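Local coordinates for LPP20 lipofamily protein (PDB 4KZS) that is of unknown function but is a secreted Helicobacter pylori protein of the LPP20 family, with a C-terminal domain related to TolB_N and a possible link to the Tol-Pal system, at residues T221-N225 with S237-P243. Numbering follows the deposited sequence.
Sequences TDSAN and SDCQGTP
Two extended chains can run side by side as a beta hairpin does and still lack a clear hydrogen-bond ladder; residues 221-225 and 237-243 illustrate the case. Both belong to the long loop between strand 214-215 and helix 252-262. Their end-to-end directions differ by 178°, so the pairing is antiparallel, with CA atoms matched as Asp222 to Gly241 (4.4 Å), Ser223 to Gln240 (5.4 Å) and Ala224 to Cys239 (4.1 Å). Phi and psi stay in the extended region from Asp222 to Asn225 and from Ser237 to Gly241. At the centre, backbone polar atoms crowd together: Ser223 O lies 2.4 Å from Gln240 O, closer than two carbonyl oxygens should sit, so the peptide orientations there are uncertain, and Ser223 N is 3.2 Å from Gln240 O at a poor angle. Asp222, chi1 m, points its CB toward the partner and brings its carboxylate against Thr242, OD1 lying 3.3 Å from the Thr242 N, again poorly angled; its OD2 takes a weak hydrogen bond from Thr221 OG1 at 3.3 Å. Apolar contact is slight, Ala224 CB meeting Cys239 CB at 4.1 Å. Ser223 turns to other partners, its OG bonding to Asn217 and its N to Glu253 of helix 252-262, the helix that Gln240 and Thr242 also touch. Within the C-terminal domain the two arms thus lie over that helix, with 221-225 also against helix 190-200. Although 382 Å² is buried, the chemistry supplies no clear attractive polar bond between the arms; their alignment rests on shape and flanking helices, and the local coordinates are best read as approximate.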
ATOM      1  N   THR A 221     -12.363  32.205  -3.970  1.00113.19           N
ATOM      2  CA  THR A 221     -12.993  31.732  -5.212  1.00113.50           C
ATOM      3  C   THR A 221     -12.415  30.340  -5.463  1.00118.27           C
ATOM      4  O   THR A 221     -12.964  29.522  -6.230  1.00111.23           O
ATOM      5  CB  THR A 221     -12.529  32.683  -6.346  1.00111.40           C
ATOM      6  OG1 THR A 221     -12.882  32.144  -7.636  1.00102.78           O
ATOM      7  CG2 THR A 221     -11.028  32.902  -6.300  1.00116.58           C
ATOM      8  N   ASP A 222     -11.291  30.106  -4.779  1.00 98.76           N
ATOM      9  CA  ASP A 222     -10.527  28.898  -4.869  1.00 93.40           C
ATOM     10  C   ASP A 222      -9.750  28.710  -3.559  1.00108.65           C
ATOM     11  O   ASP A 222      -9.137  29.658  -3.052  1.00113.05           O
ATOM     12  CB  ASP A 222      -9.625  28.997  -6.083  1.00 98.00           C
ATOM     13  CG  ASP A 222     -10.394  29.391  -7.352  1.00 97.75           C
ATOM     14  OD1 ASP A 222     -11.300  28.658  -7.795  1.00 83.97           O
ATOM     15  OD2 ASP A 222     -10.089  30.448  -7.909  1.00109.46           O
ATOM     16  N   SER A 223      -9.792  27.487  -3.011  1.00112.81           N
ATOM     17  CA  SER A 223      -9.462  27.230  -1.582  1.00104.67           C
ATOM     18  C   SER A 223      -8.023  27.418  -1.153  1.00 81.06           C
ATOM     19  O   SER A 223      -7.174  27.627  -1.978  1.00 87.93           O
ATOM     20  CB  SER A 223      -9.921  25.843  -1.121  1.00105.07           C
ATOM     21  OG  SER A 223      -9.424  25.584   0.195  1.00115.31           O
ATOM     22  N   ALA A 224      -7.811  27.328   0.163  1.00 72.82           N
ATOM     23  CA  ALA A 224      -6.546  27.510   0.870  1.00 81.30           C
ATOM     24  C   ALA A 224      -6.621  26.630   2.132  1.00 96.15           C
ATOM     25  O   ALA A 224      -7.417  26.895   3.054  1.00 90.15           O
ATOM     26  CB  ALA A 224      -6.315  28.977   1.250  1.00 77.75           C
ATOM     27  N   ASN A 225      -5.777  25.595   2.179  1.00 95.87           N
ATOM     28  CA  ASN A 225      -6.016  24.454   3.064  1.00 86.33           C
ATOM     29  C   ASN A 225      -4.931  24.161   4.070  1.00 81.05           C
ATOM     30  O   ASN A 225      -3.806  23.975   3.689  1.00 97.87           O
ATOM     31  CB  ASN A 225      -6.215  23.203   2.212  1.00 87.71           C
ATOM     32  CG  ASN A 225      -6.645  23.519   0.780  1.00 93.75           C
ATOM     33  OD1 ASN A 225      -6.079  24.374   0.127  1.00 96.22           O
ATOM     34  ND2 ASN A 225      -7.648  22.824   0.296  1.00 96.72           N
ATOM     35  N   SER A 237       0.336  21.034   4.702  1.00103.28           N
ATOM     36  CA  SER A 237      -0.690  21.370   3.697  1.00103.58           C
ATOM     37  C   SER A 237      -0.446  22.633   2.824  1.00108.78           C
ATOM     38  O   SER A 237       0.173  23.630   3.261  1.00102.20           O
ATOM     39  CB  SER A 237      -2.062  21.453   4.372  1.00108.32           C
ATOM     40  OG  SER A 237      -1.901  21.935   5.686  1.00112.15           O
ATOM     41  N   ASP A 238      -0.985  22.575   1.601  1.00101.00           N
ATOM     42  CA  ASP A 238      -0.764  23.574   0.554  1.00 86.60           C
ATOM     43  C   ASP A 238      -2.155  24.003   0.074  1.00 96.00           C
ATOM     44  O   ASP A 238      -3.162  23.505   0.578  1.00 99.10           O
ATOM     45  CB  ASP A 238      -0.475  22.877  -0.784  1.00101.96           C
ATOM     46  CG  ASP A 238       0.085  21.441  -0.631  1.00109.76           C
ATOM     47  OD1 ASP A 238       1.005  21.190   0.177  1.00111.71           O
ATOM     48  OD2 ASP A 238      -0.384  20.554  -1.363  1.00101.26           O
ATOM     49  N   CYS A 239      -2.207  24.979  -0.847  1.00 98.51           N
ATOM     50  CA  CYS A 239      -3.363  25.841  -1.198  1.00 96.31           C
ATOM     51  C   CYS A 239      -3.691  25.894  -2.711  1.00 95.58           C
ATOM     52  O   CYS A 239      -2.861  26.241  -3.526  1.00101.35           O
ATOM     53  CB  CYS A 239      -3.123  27.254  -0.630  1.00114.05           C
ATOM     54  SG  CYS A 239      -2.260  28.487  -1.653  1.00143.18           S
ATOM     55  N   GLN A 240      -4.924  25.564  -3.073  1.00100.08           N
ATOM     56  CA  GLN A 240      -5.297  25.304  -4.472  1.00103.96           C
ATOM     57  C   GLN A 240      -6.203  26.389  -5.069  1.00100.50           C
ATOM     58  O   GLN A 240      -6.962  27.019  -4.332  1.00101.03           O
ATOM     59  CB  GLN A 240      -5.959  23.913  -4.604  1.00105.24           C
ATOM     60  CG  GLN A 240      -5.473  22.852  -3.605  1.00105.17           C
ATOM     61  CD  GLN A 240      -3.982  22.480  -3.733  1.00123.97           C
ATOM     62  OE1 GLN A 240      -3.569  21.818  -4.689  1.00129.46           O
ATOM     63  NE2 GLN A 240      -3.176  22.880  -2.742  1.00110.10           N
ATOM     64  N   GLY A 241      -6.127  26.588  -6.394  1.00 87.43           N
ATOM     65  CA  GLY A 241      -6.965  27.578  -7.111  1.00 82.68           C
ATOM     66  C   GLY A 241      -7.311  27.153  -8.531  1.00 81.42           C
ATOM     67  O   GLY A 241      -6.597  26.356  -9.114  1.00 93.19           O
ATOM     68  N   THR A 242      -8.416  27.662  -9.071  1.00 89.27           N
ATOM     69  CA  THR A 242      -8.771  27.538 -10.499  1.00106.92           C
ATOM     70  C   THR A 242      -9.709  28.609 -11.101  1.00130.36           C
ATOM     71  O   THR A 242     -10.916  28.362 -11.245  1.00131.11           O
ATOM     72  CB  THR A 242      -9.521  26.196 -10.586  1.00114.93           C
ATOM     73  OG1 THR A 242     -10.079  26.051 -11.902  1.00121.66           O
ATOM     74  CG2 THR A 242     -10.662  26.127  -9.544  1.00118.24           C
ATOM     75  N   PRO A 243      -9.167  29.788 -11.483  1.00138.63           N
ATOM     76  CA  PRO A 243     -10.030  30.847 -12.037  1.00141.20           C
ATOM     77  C   PRO A 243     -10.659  30.478 -13.386  1.00135.85           C
ATOM     78  O   PRO A 243     -10.055  30.679 -14.443  1.00132.48           O
ATOM     79  CB  PRO A 243      -9.089  32.056 -12.161  1.00145.49           C
ATOM     80  CG  PRO A 243      -7.731  31.467 -12.246  1.00143.29           C
ATOM     81  CD  PRO A 243      -7.760  30.216 -11.407  1.00141.69           C
TER